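Aggretin alpha chain (Agkistrodon rhodostoma, PDB 3BX4) triggers platelet activation and aggregation by binding the C-type lectin-like receptor CLEC1B (CLEC2) as a subunit of a snake venom toxin. Local coordinates at residues Phe7-Tyr12 with Arg34-Gly39; Phe20-Thr25 with Glu30-Ala35; Trp56-Lys61 with Ala128-Leu133. All coordinates share one frame; numbering follows the deposited sequence.

Overall arrangement
All three contacts reach strand 127-133 of a C-type lectin-like domain, with centres 11 to 12 Å from one another. Interaction 3 packs helix 48-59 on one face of that strand; interactions 1 and 2 lie on the other, where Trp9 touches Cys131 and Phe20 meets Phe129. Interaction 2 is tied to interaction 3 covalently, by the disulfide between Cys33 SG and Cys131 SG (2.0 Å). Interactions 1 and 2 share Arg34 and Ala35, where helix 26-34 gives way to the following loop, and both reach the second subunit there. A sulfate ion, probably from the crystallisation liquor, binds Gly8 of segment 7-12 and does not touch segment 34-39.

Interaction 1: residues Phe7-Tyr12 with Arg34-Gly39; sequences FGWSPY and RAQENG. With SO4 (sulfate ion), chain I.
The indole of Trp9 presents its edge to CB of Gln36, which comes up close to the ring plane at 3.6 Å from CZ2, while the carboxylate of Glu37 approaches obliquely, its plane turned 87° from that of the ring. At another point of the edge, in plane, a water accepts the indole N-H, 3.1 Å from NE1 of Trp9. The same water donates to OE1 of Gln36 (2.9 Å) and, weakly, to OE2 of Glu37, so one molecule joins three side chains that form no direct hydrogen bond. The Gln36 chain bends at chi2 (-56°), which brings OE1 round to the water; the amide lies nearly parallel to the indole plane, and NE2 is held by the carbonyl of Phe32. Away from the contact with 34-39, the backbone N-H of Gly8 gives a short bond of 2.6 Å to O2 of the sulfate, whose O3 lies in plane at the edge of the Phe7 ring. Trp9 also packs on Cys131 and Leu133 of strand 127-133. The arrangement joins the N-terminal segment of a C-type lectin-like domain to the loop after helix 26-34, with a buried tryptophan and a bridging water between them.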
ATOM      1  N   PHE C   7      28.902   4.144  13.563  1.00 21.63           N
ATOM      2  CA  PHE C   7      29.392   2.770  13.413  1.00 23.56           C
ATOM      3  C   PHE C   7      28.448   1.936  12.546  1.00 20.70           C
ATOM      4  O   PHE C   7      27.255   1.970  12.760  1.00 21.58           O
ATOM      5  CB  PHE C   7      29.584   2.144  14.809  1.00 24.14           C
ATOM      6  CG  PHE C   7      30.525   2.932  15.683  1.00 30.26           C
ATOM      7  CD1 PHE C   7      31.910   2.798  15.541  1.00 32.76           C
ATOM      8  CD2 PHE C   7      30.022   3.873  16.602  1.00 34.60           C
ATOM      9  CE1 PHE C   7      32.796   3.558  16.350  1.00 34.85           C
ATOM     10  CE2 PHE C   7      30.898   4.661  17.393  1.00 36.85           C
ATOM     11  CZ  PHE C   7      32.281   4.503  17.263  1.00 33.21           C
ATOM     12  N   GLY C   8      29.007   1.215  11.567  1.00 20.10           N
ATOM     13  CA  GLY C   8      28.225   0.340  10.721  1.00 18.98           C
ATOM     14  C   GLY C   8      27.750   0.993   9.433  1.00 17.94           C
ATOM     15  O   GLY C   8      27.311   0.301   8.538  1.00 17.29           O
ATOM     16  N   TRP C   9      27.837   2.333   9.364  1.00 16.01           N
ATOM     17  CA  TRP C   9      27.353   3.068   8.196  1.00 15.09           C
ATOM     18  C   TRP C   9      28.547   3.545   7.333  1.00 15.58           C
ATOM     19  O   TRP C   9      29.584   3.864   7.886  1.00 18.27           O
ATOM     20  CB  TRP C   9      26.552   4.311   8.649  1.00 14.98           C
ATOM     21  CG  TRP C   9      25.227   3.949   9.324  1.00 14.17           C
ATOM     22  CD1 TRP C   9      25.033   3.544  10.632  1.00 16.45           C
ATOM     23  CD2 TRP C   9      23.936   4.006   8.728  1.00 14.91           C
ATOM     24  NE1 TRP C   9      23.709   3.321  10.866  1.00 15.28           N
ATOM     25  CE2 TRP C   9      22.996   3.552   9.724  1.00 13.24           C
ATOM     26  CE3 TRP C   9      23.472   4.340   7.438  1.00 12.82           C
ATOM     27  CZ2 TRP C   9      21.616   3.464   9.481  1.00 13.21           C
ATOM     28  CZ3 TRP C   9      22.060   4.256   7.167  1.00 12.90           C
ATOM     29  CH2 TRP C   9      21.158   3.769   8.201  1.00 13.84           C
ATOM     30  N   SER C  10      28.338   3.630   6.029  1.00 14.53           N
ATOM     31  CA  SER C  10      29.400   3.937   5.033  1.00 13.70           C
ATOM     32  C   SER C  10      29.105   5.285   4.405  1.00 14.22           C
ATOM     33  O   SER C  10      28.000   5.477   3.977  1.00 14.26           O
ATOM     34  CB  SER C  10      29.413   2.911   3.956  1.00 15.53           C
ATOM     35  OG  SER C  10      29.885   1.649   4.508  1.00 14.63           O
ATOM     36  N   PRO C  11      30.130   6.130   4.326  1.00 15.16           N
ATOM     37  CA  PRO C  11      29.917   7.484   3.737  1.00 13.89           C
ATOM     38  C   PRO C  11      30.055   7.475   2.222  1.00 15.41           C
ATOM     39  O   PRO C  11      30.964   6.801   1.688  1.00 15.61           O
ATOM     40  CB  PRO C  11      31.033   8.300   4.413  1.00 15.20           C
ATOM     41  CG  PRO C  11      32.230   7.333   4.576  1.00 14.43           C
ATOM     42  CD  PRO C  11      31.506   5.970   4.883  1.00 13.42           C
ATOM     43  N   TYR C  12      29.191   8.242   1.536  1.00 14.98           N
ATOM     44  CA  TYR C  12      29.358   8.522   0.118  1.00 14.93           C
ATOM     45  C   TYR C  12      28.761   9.903  -0.046  1.00 15.28           C
ATOM     46  O   TYR C  12      27.669  10.154   0.417  1.00 15.56           O
ATOM     47  CB  TYR C  12      28.671   7.512  -0.777  1.00 13.40           C
ATOM     48  CG  TYR C  12      28.719   7.895  -2.212  1.00 14.76           C
ATOM     49  CD1 TYR C  12      29.888   7.670  -2.960  1.00 17.99           C
ATOM     50  CD2 TYR C  12      27.641   8.522  -2.817  1.00 16.56           C
ATOM     51  CE1 TYR C  12      29.963   8.065  -4.316  1.00 15.72           C
ATOM     52  CE2 TYR C  12      27.706   8.910  -4.190  1.00 16.41           C
ATOM     53  CZ  TYR C  12      28.885   8.694  -4.885  1.00 16.49           C
ATOM     54  OH  TYR C  12      29.050   9.060  -6.218  1.00 18.66           O
ATOM     55  N   ARG C  34      13.503   4.037   8.868  1.00 13.37           N
ATOM     56  CA  ARG C  34      13.040   5.295   9.556  1.00 12.06           C
ATOM     57  C   ARG C  34      13.349   5.241  11.041  1.00 13.21           C
ATOM     58  O   ARG C  34      13.463   6.218  11.734  1.00 14.33           O
ATOM     59  CB  ARG C  34      11.523   5.478   9.410  1.00 12.91           C
ATOM     60  CG  ARG C  34      11.053   5.649   8.038  1.00 16.52           C
ATOM     61  CD  ARG C  34      11.325   7.136   7.603  1.00 15.55           C
ATOM     62  NE  ARG C  34      10.705   8.186   8.506  1.00 16.17           N
ATOM     63  CZ  ARG C  34       9.482   8.741   8.303  1.00 18.90           C
ATOM     64  NH1 ARG C  34       8.686   8.321   7.337  1.00 18.38           N
ATOM     65  NH2 ARG C  34       8.989   9.714   9.121  1.00 18.82           N
ATOM     66  N   ALA C  35      13.570   4.001  11.579  1.00 10.97           N
ATOM     67  CA  ALA C  35      13.938   3.843  12.961  1.00 12.76           C
ATOM     68  C   ALA C  35      15.449   3.922  13.252  1.00 12.14           C
ATOM     69  O   ALA C  35      15.881   3.812  14.428  1.00 13.58           O
ATOM     70  CB  ALA C  35      13.367   2.519  13.463  1.00 13.54           C
ATOM     71  N   GLN C  36      16.265   4.139  12.207  1.00 12.66           N
ATOM     72  CA  GLN C  36      17.671   4.267  12.390  1.00 13.68           C
ATOM     73  C   GLN C  36      18.131   5.699  12.520  1.00 13.76           C
ATOM     74  O   GLN C  36      17.615   6.551  11.746  1.00 14.14           O
ATOM     75  CB  GLN C  36      18.467   3.611  11.221  1.00 14.82           C
ATOM     76  CG  GLN C  36      18.006   2.166  10.902  1.00 12.81           C
ATOM     77  CD  GLN C  36      18.052   1.236  12.094  1.00 14.47           C
ATOM     78  OE1 GLN C  36      19.105   1.091  12.731  1.00 20.38           O
ATOM     79  NE2 GLN C  36      16.914   0.652  12.447  1.00 16.50           N
ATOM     80  N   GLU C  37      19.023   5.928  13.468  1.00 15.78           N
ATOM     81  CA  GLU C  37      19.711   7.209  13.628  1.00 15.53           C
ATOM     82  C   GLU C  37      18.654   8.363  13.685  1.00 16.19           C
ATOM     83  O   GLU C  37      17.666   8.279  14.464  1.00 15.27           O
ATOM     84  CB  GLU C  37      20.705   7.393  12.487  1.00 16.60           C
ATOM     85  CG  GLU C  37      21.781   6.281  12.411  1.00 17.89           C
ATOM     86  CD  GLU C  37      22.752   6.284  13.591  1.00 20.76           C
ATOM     87  OE1 GLU C  37      22.872   7.309  14.305  1.00 21.95           O
ATOM     88  OE2 GLU C  37      23.446   5.238  13.816  1.00 24.66           O
ATOM     89  N   ASN C  38      18.841   9.413  12.872  1.00 15.80           N
ATOM     90  CA  ASN C  38      17.864  10.494  12.830  1.00 16.58           C
ATOM     91  C   ASN C  38      16.739  10.332  11.792  1.00 16.73           C
ATOM     92  O   ASN C  38      16.026  11.315  11.423  1.00 17.66           O
ATOM     93  CB  ASN C  38      18.637  11.849  12.644  1.00 15.14           C
ATOM     94  CG  ASN C  38      19.451  11.908  11.353  1.00 16.62           C
ATOM     95  OD1 ASN C  38      20.457  11.222  11.211  1.00 24.61           O
ATOM     96  ND2 ASN C  38      19.102  12.823  10.485  1.00 20.83           N
ATOM     97  N   GLY C  39      16.494   9.076  11.333  1.00 16.45           N
ATOM     98  CA  GLY C  39      15.390   8.839  10.409  1.00 16.48           C
ATOM     99  C   GLY C  39      15.970   8.635   9.034  1.00 17.74           C
ATOM    100  O   GLY C  39      16.189   9.613   8.290  1.00 20.53           O
TER
HETATM  101  S   SO4 I 137      32.258   0.770  11.533  1.00 98.40           S
HETATM  102  O1  SO4 I 137      31.962  -0.516  10.896  1.00 98.79           O
HETATM  103  O2  SO4 I 137      31.490   1.844  10.904  1.00 98.36           O
HETATM  104  O3  SO4 I 137      31.953   0.674  12.961  1.00 99.10           O
HETATM  105  O4  SO4 I 137      33.677   1.069  11.392  1.00 98.77           O
HETATM  106  O   HOH W   1      21.628   2.547  12.965  1.00 23.59           O

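Interaction 2: residues Phe20-Thr25 with Glu30-Ala35; sequences FNEQKT and EKFCRA
Phe20 to Thr25 runs along the end of strand 15-21, turns a corner at Glu22 and continues as the short strand 23-24, with the last turn of helix 26-34 facing it. The backbones stay well apart: CA of Lys24 and CA of Phe32 are 8.9 Å from each other, and side chains bridge the gap. Phe32 reaches across from the helix, its CG anti to the backbone N (chi1 178°), and directs its ring edge at the face of Phe20. CE2 of Phe32 stands over the middle of that face, 3.5 Å from CE2 of Phe20. With centroids 4.8 Å apart and planes at 74°, this is a T-shaped pair, which places the positive rim of one ring against the pi cloud of the other. Lys24 crosses Phe32 at about a right angle, extended as far as CE before it bends. Its contact is aliphatic, CE lying 3.7 Å from CD1 of Phe32, with CD near CB. From the corner, OE2 of Glu22 comes more loosely to CZ of Phe32, at 4.1 Å, its carboxylate tilted 58° from the ring. Phe129 of strand 127-133 meets both phenyl rings, making an aromatic trio, and Phe32 also packs on Ile99 of the second subunit. Beside this group the Cys33-Cys131 disulfide fastens helix 26-34 to strand 127-133, while Phe20 and Lys24 make backbone hydrogen bonds with Phe129 and His127, keeping the segment alongside that strand.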
ATOM      1  N   PHE C  20      21.567  -4.044   4.784  1.00 14.77           N
ATOM      2  CA  PHE C  20      21.126  -4.940   5.873  1.00 18.19           C
ATOM      3  C   PHE C  20      20.756  -6.237   5.240  1.00 18.78           C
ATOM      4  O   PHE C  20      20.052  -6.295   4.244  1.00 17.01           O
ATOM      5  CB  PHE C  20      19.937  -4.352   6.638  1.00 18.62           C
ATOM      6  CG  PHE C  20      20.278  -3.146   7.445  1.00 19.44           C
ATOM      7  CD1 PHE C  20      20.211  -1.858   6.853  1.00 17.77           C
ATOM      8  CD2 PHE C  20      20.721  -3.262   8.778  1.00 19.10           C
ATOM      9  CE1 PHE C  20      20.578  -0.715   7.583  1.00 18.40           C
ATOM     10  CE2 PHE C  20      21.091  -2.101   9.532  1.00 19.24           C
ATOM     11  CZ  PHE C  20      21.013  -0.804   8.917  1.00 18.48           C
ATOM     12  N   ASN C  21      21.258  -7.338   5.837  1.00 22.40           N
ATOM     13  CA  ASN C  21      20.877  -8.627   5.282  1.00 24.71           C
ATOM     14  C   ASN C  21      19.619  -9.192   5.919  1.00 24.28           C
ATOM     15  O   ASN C  21      19.074 -10.143   5.322  1.00 27.77           O
ATOM     16  CB  ASN C  21      22.022  -9.600   5.396  1.00 25.35           C
ATOM     17  CG  ASN C  21      22.634  -9.556   6.740  1.00 27.89           C
ATOM     18  OD1 ASN C  21      23.676  -8.917   6.931  0.10 27.86           O
ATOM     19  ND2 ASN C  21      22.007 -10.220   7.712  0.10 27.51           N
ATOM     20  N   GLU C  22      19.146  -8.631   7.044  1.00 23.94           N
ATOM     21  CA  GLU C  22      17.765  -8.903   7.563  1.00 24.01           C
ATOM     22  C   GLU C  22      16.806  -8.908   6.369  1.00 22.98           C
ATOM     23  O   GLU C  22      16.723  -7.929   5.613  1.00 22.28           O
ATOM     24  CB  GLU C  22      17.216  -7.818   8.521  1.00 25.42           C
ATOM     25  CG  GLU C  22      17.598  -7.822   9.990  1.00 30.71           C
ATOM     26  CD  GLU C  22      18.641  -6.737  10.302  1.00 37.54           C
ATOM     27  OE1 GLU C  22      19.292  -6.243   9.352  1.00 38.79           O
ATOM     28  OE2 GLU C  22      18.799  -6.365  11.485  1.00 36.65           O
ATOM     29  N   GLN C  23      16.028  -9.962   6.191  1.00 18.93           N
ATOM     30  CA  GLN C  23      15.066  -9.977   5.081  1.00 18.90           C
ATOM     31  C   GLN C  23      13.696  -9.442   5.473  1.00 17.66           C
ATOM     32  O   GLN C  23      13.016  -9.956   6.393  1.00 17.45           O
ATOM     33  CB  GLN C  23      15.003 -11.402   4.484  1.00 18.79           C
ATOM     34  CG  GLN C  23      16.295 -11.774   3.637  1.00 20.18           C
ATOM     35  CD  GLN C  23      16.132 -13.067   2.856  1.00 26.04           C
ATOM     36  OE1 GLN C  23      15.688 -14.076   3.437  1.00 29.57           O
ATOM     37  NE2 GLN C  23      16.474 -13.071   1.540  1.00 28.70           N
ATOM     38  N   LYS C  24      13.262  -8.348   4.808  1.00 14.16           N
ATOM     39  CA  LYS C  24      12.044  -7.637   5.157  1.00 13.78           C
ATOM     40  C   LYS C  24      11.273  -7.279   3.888  1.00 12.17           C
ATOM     41  O   LYS C  24      11.865  -7.168   2.799  1.00 12.31           O
ATOM     42  CB  LYS C  24      12.400  -6.323   5.900  1.00 11.80           C
ATOM     43  CG  LYS C  24      12.890  -6.530   7.303  1.00 16.82           C
ATOM     44  CD  LYS C  24      13.271  -5.218   8.006  1.00 16.86           C
ATOM     45  CE  LYS C  24      13.777  -5.599   9.440  1.00 22.89           C
ATOM     46  NZ  LYS C  24      12.572  -5.797  10.367  1.00 26.80           N
ATOM     47  N   THR C  25       9.957  -7.133   4.034  1.00 11.81           N
ATOM     48  CA  THR C  25       9.080  -6.672   2.913  1.00 12.04           C
ATOM     49  C   THR C  25       9.554  -5.236   2.653  1.00 12.55           C
ATOM     50  O   THR C  25      10.233  -4.680   3.477  1.00 11.96           O
ATOM     51  CB  THR C  25       7.562  -6.616   3.293  1.00 12.89           C
ATOM     52  OG1 THR C  25       7.365  -5.723   4.395  1.00 12.22           O
ATOM     53  CG2 THR C  25       7.102  -8.055   3.733  1.00 14.44           C
ATOM     54  N   GLU C  30      11.443  -0.104   4.768  1.00 13.01           N
ATOM     55  CA  GLU C  30      11.312   1.390   4.903  1.00 12.94           C
ATOM     56  C   GLU C  30      11.089   1.772   6.358  1.00 13.51           C
ATOM     57  O   GLU C  30      11.715   2.712   6.853  1.00 13.25           O
ATOM     58  CB  GLU C  30      10.190   1.930   3.985  1.00 13.70           C
ATOM     59  CG  GLU C  30       9.903   3.452   4.148  1.00 15.57           C
ATOM     60  CD  GLU C  30      10.977   4.359   3.597  1.00 18.23           C
ATOM     61  OE1 GLU C  30      11.915   3.946   2.873  1.00 13.57           O
ATOM     62  OE2 GLU C  30      10.844   5.577   3.906  1.00 20.26           O
ATOM     63  N   LYS C  31      10.194   1.075   7.060  1.00 13.43           N
ATOM     64  CA  LYS C  31       9.975   1.314   8.524  1.00 12.25           C
ATOM     65  C   LYS C  31      11.241   1.154   9.359  1.00 13.43           C
ATOM     66  O   LYS C  31      11.560   1.910  10.259  1.00 13.24           O
ATOM     67  CB  LYS C  31       8.854   0.390   9.120  1.00 14.37           C
ATOM     68  CG  LYS C  31       7.478   0.677   8.578  1.00 20.30           C
ATOM     69  CD  LYS C  31       6.368   0.252   9.517  1.00 24.87           C
ATOM     70  CE  LYS C  31       6.479  -1.083  10.070  1.00 27.85           C
ATOM     71  NZ  LYS C  31       5.056  -1.480  10.543  1.00 24.21           N
ATOM     72  N   PHE C  32      12.011   0.086   9.087  1.00 11.10           N
ATOM     73  CA  PHE C  32      13.242  -0.112   9.763  1.00 11.72           C
ATOM     74  C   PHE C  32      14.253   1.006   9.513  1.00 12.46           C
ATOM     75  O   PHE C  32      14.845   1.467  10.436  1.00 13.61           O
ATOM     76  CB  PHE C  32      13.828  -1.493   9.355  1.00 12.15           C
ATOM     77  CG  PHE C  32      15.141  -1.804   9.960  1.00 12.88           C
ATOM     78  CD1 PHE C  32      15.220  -2.594  11.122  1.00 16.43           C
ATOM     79  CD2 PHE C  32      16.328  -1.402   9.330  1.00 17.06           C
ATOM     80  CE1 PHE C  32      16.468  -2.916  11.667  1.00 15.96           C
ATOM     81  CE2 PHE C  32      17.584  -1.689   9.871  1.00 19.83           C
ATOM     82  CZ  PHE C  32      17.645  -2.492  11.054  1.00 16.43           C
ATOM     83  N   CYS C  33      14.333   1.502   8.267  1.00 11.51           N
ATOM     84  CA  CYS C  33      15.244   2.563   8.008  1.00 11.82           C
ATOM     85  C   CYS C  33      14.811   3.823   8.776  1.00 10.70           C
ATOM     86  O   CYS C  33      15.705   4.509   9.296  1.00 11.06           O
ATOM     87  CB  CYS C  33      15.238   2.868   6.533  1.00 11.86           C
ATOM     88  SG  CYS C  33      16.013   1.578   5.470  1.00 13.31           S
ATOM     89  N   ARG C  34      13.503   4.037   8.868  1.00 13.37           N
ATOM     90  CA  ARG C  34      13.040   5.295   9.556  1.00 12.06           C
ATOM     91  C   ARG C  34      13.349   5.241  11.041  1.00 13.21           C
ATOM     92  O   ARG C  34      13.463   6.218  11.734  1.00 14.33           O
ATOM     93  CB  ARG C  34      11.523   5.478   9.410  1.00 12.91           C
ATOM     94  CG  ARG C  34      11.053   5.649   8.038  1.00 16.52           C
ATOM     95  CD  ARG C  34      11.325   7.136   7.603  1.00 15.55           C
ATOM     96  NE  ARG C  34      10.705   8.186   8.506  1.00 16.17           N
ATOM     97  CZ  ARG C  34       9.482   8.741   8.303  1.00 18.90           C
ATOM     98  NH1 ARG C  34       8.686   8.321   7.337  1.00 18.38           N
ATOM     99  NH2 ARG C  34       8.989   9.714   9.121  1.00 18.82           N
ATOM    100  N   ALA C  35      13.570   4.001  11.579  1.00 10.97           N
ATOM    101  CA  ALA C  35      13.938   3.843  12.961  1.00 12.76           C
ATOM    102  C   ALA C  35      15.449   3.922  13.252  1.00 12.14           C
ATOM    103  O   ALA C  35      15.881   3.812  14.428  1.00 13.58           O
ATOM    104  CB  ALA C  35      13.367   2.519  13.463  1.00 13.54           C
TER

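Interaction 3: residues Trp56-Lys61 with Ala128-Leu133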
ATOM      1  N   TRP C  56      28.560  -1.379  -5.156  1.00 16.20           N
ATOM      2  CA  TRP C  56      29.786  -1.736  -4.427  1.00 18.39           C
ATOM      3  C   TRP C  56      29.504  -2.099  -2.957  1.00 16.28           C
ATOM      4  O   TRP C  56      29.991  -3.113  -2.408  1.00 17.98           O
ATOM      5  CB  TRP C  56      30.760  -0.527  -4.489  1.00 18.56           C
ATOM      6  CG  TRP C  56      32.008  -0.734  -3.664  1.00 20.36           C
ATOM      7  CD1 TRP C  56      33.112  -1.494  -3.989  1.00 23.18           C
ATOM      8  CD2 TRP C  56      32.256  -0.204  -2.363  1.00 20.24           C
ATOM      9  NE1 TRP C  56      34.027  -1.440  -2.964  1.00 22.92           N
ATOM     10  CE2 TRP C  56      33.537  -0.647  -1.960  1.00 20.75           C
ATOM     11  CE3 TRP C  56      31.519   0.640  -1.504  1.00 19.36           C
ATOM     12  CZ2 TRP C  56      34.116  -0.277  -0.725  1.00 21.73           C
ATOM     13  CZ3 TRP C  56      32.073   1.002  -0.256  1.00 21.70           C
ATOM     14  CH2 TRP C  56      33.371   0.544   0.117  1.00 24.35           C
ATOM     15  N   LEU C  57      28.635  -1.317  -2.316  1.00 16.62           N
ATOM     16  CA  LEU C  57      28.309  -1.472  -0.907  1.00 16.39           C
ATOM     17  C   LEU C  57      27.668  -2.863  -0.743  1.00 15.56           C
ATOM     18  O   LEU C  57      27.942  -3.515   0.204  1.00 16.78           O
ATOM     19  CB  LEU C  57      27.302  -0.384  -0.476  1.00 16.64           C
ATOM     20  CG  LEU C  57      26.980  -0.315   1.046  1.00 16.33           C
ATOM     21  CD1 LEU C  57      28.067   0.365   1.853  1.00 17.53           C
ATOM     22  CD2 LEU C  57      25.648   0.403   1.198  1.00 17.80           C
ATOM     23  N   ILE C  58      26.797  -3.255  -1.655  1.00 15.83           N
ATOM     24  CA  ILE C  58      26.062  -4.531  -1.532  1.00 16.86           C
ATOM     25  C   ILE C  58      27.106  -5.628  -1.762  1.00 18.50           C
ATOM     26  O   ILE C  58      27.126  -6.662  -1.044  1.00 19.66           O
ATOM     27  CB  ILE C  58      24.939  -4.628  -2.559  1.00 17.17           C
ATOM     28  CG1 ILE C  58      23.813  -3.607  -2.233  1.00 14.99           C
ATOM     29  CG2 ILE C  58      24.448  -6.077  -2.646  1.00 18.87           C
ATOM     30  CD1 ILE C  58      22.793  -3.413  -3.342  1.00 13.62           C
ATOM     31  N   SER C  59      27.971  -5.390  -2.735  1.00 21.47           N
ATOM     32  CA  SER C  59      29.046  -6.339  -3.051  1.00 24.90           C
ATOM     33  C   SER C  59      30.039  -6.530  -1.899  1.00 25.80           C
ATOM     34  O   SER C  59      30.629  -7.614  -1.780  1.00 27.62           O
ATOM     35  CB  SER C  59      29.713  -5.920  -4.356  1.00 24.49           C
ATOM     36  OG  SER C  59      28.745  -6.171  -5.394  1.00 31.33           O
ATOM     37  N   GLN C  60      30.186  -5.542  -1.015  1.00 25.21           N
ATOM     38  CA  GLN C  60      31.046  -5.627   0.176  1.00 27.01           C
ATOM     39  C   GLN C  60      30.470  -6.485   1.332  1.00 29.48           C
ATOM     40  O   GLN C  60      31.184  -6.837   2.280  1.00 29.49           O
ATOM     41  CB  GLN C  60      31.297  -4.222   0.705  1.00 26.82           C
ATOM     42  CG  GLN C  60      32.263  -3.418  -0.147  1.00 26.79           C
ATOM     43  CD  GLN C  60      33.716  -3.786   0.116  1.00 28.89           C
ATOM     44  OE1 GLN C  60      34.256  -3.528   1.209  1.00 27.74           O
ATOM     45  NE2 GLN C  60      34.356  -4.369  -0.890  1.00 30.59           N
ATOM     46  N   LYS C  61      29.169  -6.794   1.248  1.00 31.40           N
ATOM     47  CA  LYS C  61      28.419  -7.467   2.308  1.00 33.71           C
ATOM     48  C   LYS C  61      28.466  -8.987   2.064  1.00 34.83           C
ATOM     49  O   LYS C  61      27.822  -9.515   1.168  1.00 35.55           O
ATOM     50  CB  LYS C  61      26.978  -6.916   2.358  1.00 33.49           C
ATOM     51  CG  LYS C  61      26.677  -6.060   3.594  1.00 34.98           C
ATOM     52  CD  LYS C  61      25.722  -6.750   4.531  1.00 32.86           C
ATOM     53  CE  LYS C  61      26.128  -6.593   5.972  1.00 29.78           C
ATOM     54  NZ  LYS C  61      25.480  -7.620   6.830  0.10 30.10           N
ATOM     55  N   ALA C 128      16.769  -8.449   1.496  1.00 12.33           N
ATOM     56  CA  ALA C 128      17.768  -7.522   2.038  1.00 13.12           C
ATOM     57  C   ALA C 128      17.425  -6.102   1.455  1.00 11.94           C
ATOM     58  O   ALA C 128      16.615  -5.975   0.536  1.00 12.45           O
ATOM     59  CB  ALA C 128      19.144  -7.944   1.545  1.00 14.81           C
ATOM     60  N   PHE C 129      18.056  -5.099   2.050  1.00 11.93           N
ATOM     61  CA  PHE C 129      17.688  -3.701   1.623  1.00 10.97           C
ATOM     62  C   PHE C 129      18.818  -2.747   1.946  1.00 10.13           C
ATOM     63  O   PHE C 129      19.719  -2.995   2.697  1.00 10.06           O
ATOM     64  CB  PHE C 129      16.389  -3.303   2.335  1.00 11.85           C
ATOM     65  CG  PHE C 129      16.437  -3.382   3.811  1.00 12.44           C
ATOM     66  CD1 PHE C 129      16.105  -4.584   4.497  1.00 14.66           C
ATOM     67  CD2 PHE C 129      16.818  -2.306   4.594  1.00 10.08           C
ATOM     68  CE1 PHE C 129      16.162  -4.653   5.881  1.00 15.81           C
ATOM     69  CE2 PHE C 129      16.881  -2.379   5.979  1.00 10.77           C
ATOM     70  CZ  PHE C 129      16.557  -3.606   6.652  1.00 13.23           C
ATOM     71  N   VAL C 130      18.775  -1.483   1.425  1.00  9.19           N
ATOM     72  CA  VAL C 130      19.854  -0.631   1.806  1.00  9.83           C
ATOM     73  C   VAL C 130      19.182   0.705   2.308  1.00  9.65           C
ATOM     74  O   VAL C 130      18.221   1.118   1.626  1.00 12.32           O
ATOM     75  CB  VAL C 130      20.740  -0.232   0.537  1.00 12.18           C
ATOM     76  CG1 VAL C 130      21.743   0.818   0.932  1.00 12.84           C
ATOM     77  CG2 VAL C 130      21.462  -1.531  -0.019  1.00 13.98           C
ATOM     78  N   CYS C 131      19.638   1.192   3.469  1.00 10.74           N
ATOM     79  CA  CYS C 131      19.144   2.509   4.067  1.00 10.84           C
ATOM     80  C   CYS C 131      20.131   3.590   3.663  1.00 12.86           C
ATOM     81  O   CYS C 131      21.320   3.385   3.519  1.00 12.27           O
ATOM     82  CB  CYS C 131      19.039   2.514   5.619  1.00 13.56           C
ATOM     83  SG  CYS C 131      17.878   1.186   6.212  1.00 16.88           S
ATOM     84  N   LYS C 132      19.589   4.799   3.525  1.00 13.08           N
ATOM     85  CA  LYS C 132      20.388   6.016   3.153  1.00 12.65           C
ATOM     86  C   LYS C 132      19.935   7.033   4.178  1.00 13.20           C
ATOM     87  O   LYS C 132      18.720   7.187   4.413  1.00 14.61           O
ATOM     88  CB  LYS C 132      20.065   6.451   1.712  1.00 11.98           C
ATOM     89  CG  LYS C 132      20.574   7.890   1.286  1.00 13.87           C
ATOM     90  CD  LYS C 132      20.285   8.031  -0.160  1.00 13.40           C
ATOM     91  CE  LYS C 132      20.685   9.474  -0.695  1.00 14.07           C
ATOM     92  NZ  LYS C 132      20.317   9.593  -2.105  1.00 14.41           N
ATOM     93  N   LEU C 133      20.897   7.751   4.757  1.00 14.45           N
ATOM     94  CA  LEU C 133      20.645   8.751   5.779  1.00 16.31           C
ATOM     95  C   LEU C 133      21.348  10.088   5.448  1.00 16.74           C
ATOM     96  O   LEU C 133      22.449  10.087   4.961  1.00 14.68           O
ATOM     97  CB  LEU C 133      21.219   8.197   7.079  1.00 16.90           C
ATOM     98  CG  LEU C 133      21.304   9.021   8.302  1.00 18.07           C
ATOM     99  CD1 LEU C 133      19.815   9.132   8.794  1.00 20.15           C
ATOM    100  CD2 LEU C 133      22.187   8.379   9.380  1.00 20.58           C
TER
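Leu57 and Ile58, near the end of helix 48-59, face Val130 on strand 127-133, and the backbones come nearest at Ile58 and Val130, whose CA atoms are 8.1 Å apart. Val130 points toward the helix and divides its two methyls between the two neighbours. CG1, set anti to the backbone N (chi1 172°), meets the CD2 branch of Leu57 at 3.9 Å; CG2 meets CG1 of Ile58 at 3.8 Å and CD1 of Ile58 at 4.0 Å. The Ile58 side chain leaves the helix to one side of the strand, but with CG1 beside its backbone N (chi1 -69°) and CD1 extended beyond it, that branch swings in against the valine. Each of the helix residues crosses Val130 at a slant. Val70 of strand 69-76 packs against both Ile58 and Val130, carrying the apolar layer onto the adjacent strand, while Phe129 and Cys131 point to the other face of the strand 127-133. All three touching residues are buried, and no hydrogen bond or salt bridge crosses between the segments: helix and sheet are held here by methyl and methylene groups at van der Waals distance, so the attraction here probably comes from dispersion and the exclusion of water.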